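Local coordinates for protein toxin 2A (Paenibacillus larvae, PDB 5URP) that probably transfers ADP-ribose from NAD+ to a target protein as a virulence factor, being an ADP-ribosyltransferase toxin, at residues 76-79 against 80-83. Residues are numbered along the deposited sequence; the frame is centred on the assembly and turned at random.
Sequences GSKP and DMDK
The carboxylate of D82, in the first turn of helix 79-92, reaches back to the loop that leads into the helix and takes the amide of G76. G76 N lies 2.9 Å from D82 OD2 and approaches on the syn side, about 30° out of the carboxylate plane; the same N-H makes a weak, longer bond to OD1. With CG anti to its own carbonyl carbon (chi1 -66°), the D82 side chain is directed at the loop. OD1 is also hydrogen-bonded to the hydroxyl of Y69 on helix 64-72, and that hydroxyl bonds in turn to K78 N, so the two helices and the loop between them share one small polar network. K78 is the N-cap residue of the helix; its carbonyl oxygen accepts from D82 N (K78 O to D82 N 3.0 Å) nearly in line with the C=O bond. P79 occupies the first helical position, and P79 O takes K83 N at 3.0 Å; these are the i to i+4 bonds that open an alpha-helix. The close fit ends with them. K78 CB and M81 CG approach at 4.0 Å, but beyond them the extended lysine chain leads away, while M81, bent at chi2 and chi3, packs on I66 and Y69. D80 and K83 are exposed, and the end of the K83 chain leads away from the loop. Divided between a backbone amide and a tyrosine hydroxyl, the D82 carboxylate probably stays ionised and has its rotation fixed, tying the loop to the beginning of the helix.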
ATOM      1  N   GLY A  76     -15.643 -13.572  -9.381  1.00 48.66           N
ATOM      2  CA  GLY A  76     -16.764 -14.263  -9.977  1.00 55.55           C
ATOM      3  C   GLY A  76     -17.424 -13.512 -11.113  1.00 55.68           C
ATOM      4  O   GLY A  76     -18.121 -14.133 -11.925  1.00 62.63           O
ATOM      5  N   SER A  77     -17.226 -12.199 -11.190  1.00 56.80           N
ATOM      6  CA  SER A  77     -17.933 -11.376 -12.163  1.00 65.90           C
ATOM      7  C   SER A  77     -17.352 -11.540 -13.567  1.00 62.52           C
ATOM      8  O   SER A  77     -18.069 -11.892 -14.508  1.00 59.60           O
ATOM      9  CB  SER A  77     -17.881  -9.912 -11.716  1.00 74.57           C
ATOM     10  OG  SER A  77     -18.461  -9.056 -12.682  1.00 79.49           O
ATOM     11  N   LYS A  78     -16.055 -11.289 -13.722  1.00 60.85           N
ATOM     12  CA  LYS A  78     -15.382 -11.318 -15.024  1.00 51.87           C
ATOM     13  C   LYS A  78     -14.270 -12.364 -15.016  1.00 45.44           C
ATOM     14  O   LYS A  78     -13.259 -12.178 -14.309  1.00 44.86           O
ATOM     15  CB  LYS A  78     -14.809  -9.941 -15.356  1.00 58.30           C
ATOM     16  CG  LYS A  78     -15.864  -8.849 -15.540  1.00 66.36           C
ATOM     17  CD  LYS A  78     -15.222  -7.518 -15.890  1.00 74.66           C
ATOM     18  CE  LYS A  78     -16.262  -6.452 -16.196  1.00 89.93           C
ATOM     19  NZ  LYS A  78     -15.629  -5.205 -16.707  1.00 97.15           N
ATOM     20  N   PRO A  79     -14.387 -13.456 -15.781  1.00 56.79           N
ATOM     21  CA  PRO A  79     -13.408 -14.550 -15.647  1.00 55.60           C
ATOM     22  C   PRO A  79     -11.988 -14.159 -16.008  1.00 51.72           C
ATOM     23  O   PRO A  79     -11.044 -14.666 -15.385  1.00 50.46           O
ATOM     24  CB  PRO A  79     -13.955 -15.623 -16.601  1.00 60.80           C
ATOM     25  CG  PRO A  79     -15.394 -15.302 -16.753  1.00 65.19           C
ATOM     26  CD  PRO A  79     -15.478 -13.816 -16.701  1.00 64.13           C
ATOM     27  N   ASP A  80     -11.801 -13.279 -16.994  1.00 53.49           N
ATOM     28  CA  ASP A  80     -10.451 -12.861 -17.365  1.00 53.61           C
ATOM     29  C   ASP A  80      -9.800 -12.058 -16.249  1.00 43.82           C
ATOM     30  O   ASP A  80      -8.592 -12.167 -16.025  1.00 45.34           O
ATOM     31  CB  ASP A  80     -10.483 -12.044 -18.656  1.00 63.71           C
ATOM     32  CG  ASP A  80     -10.889 -12.872 -19.869  1.00 79.45           C
ATOM     33  OD1 ASP A  80     -10.810 -14.121 -19.807  1.00 83.61           O
ATOM     34  OD2 ASP A  80     -11.280 -12.269 -20.894  1.00 85.82           O
ATOM     35  N   MET A  81     -10.579 -11.242 -15.542  1.00 46.58           N
ATOM     36  CA  MET A  81     -10.045 -10.549 -14.380  1.00 42.08           C
ATOM     37  C   MET A  81      -9.711 -11.535 -13.269  1.00 41.59           C
ATOM     38  O   MET A  81      -8.655 -11.428 -12.643  1.00 38.85           O
ATOM     39  CB  MET A  81     -11.037  -9.502 -13.886  1.00 44.34           C
ATOM     40  CG  MET A  81     -11.220  -8.354 -14.851  1.00 51.54           C
ATOM     41  SD  MET A  81      -9.830  -7.218 -14.713  1.00 51.37           S
ATOM     42  CE  MET A  81     -10.301  -6.316 -13.261  1.00 46.87           C
ATOM     43  N   ASP A  82     -10.591 -12.512 -13.025  1.00 39.52           N
ATOM     44  CA  ASP A  82     -10.340 -13.484 -11.961  1.00 39.55           C
ATOM     45  C   ASP A  82      -9.050 -14.256 -12.212  1.00 42.83           C
ATOM     46  O   ASP A  82      -8.325 -14.594 -11.271  1.00 37.54           O
ATOM     47  CB  ASP A  82     -11.526 -14.448 -11.836  1.00 43.33           C
ATOM     48  CG  ASP A  82     -12.792 -13.756 -11.371  1.00 44.49           C
ATOM     49  OD1 ASP A  82     -12.680 -12.600 -10.890  1.00 43.47           O
ATOM     50  OD2 ASP A  82     -13.880 -14.350 -11.493  1.00 46.69           O
ATOM     51  N   LYS A  83      -8.773 -14.571 -13.478  1.00 38.64           N
ATOM     52  CA  LYS A  83      -7.540 -15.261 -13.852  1.00 39.21           C
ATOM     53  C   LYS A  83      -6.308 -14.445 -13.488  1.00 36.40           C
ATOM     54  O   LYS A  83      -5.310 -14.989 -13.001  1.00 35.84           O
ATOM     55  CB  LYS A  83      -7.578 -15.541 -15.353  1.00 45.56           C
ATOM     56  CG  LYS A  83      -6.265 -15.947 -16.009  1.00 61.56           C
ATOM     57  CD  LYS A  83      -6.385 -15.888 -17.552  1.00 70.26           C
ATOM     58  CE  LYS A  83      -6.401 -14.438 -18.100  1.00 68.23           C
ATOM     59  NZ  LYS A  83      -5.091 -13.728 -17.908  1.00 65.68           N
TER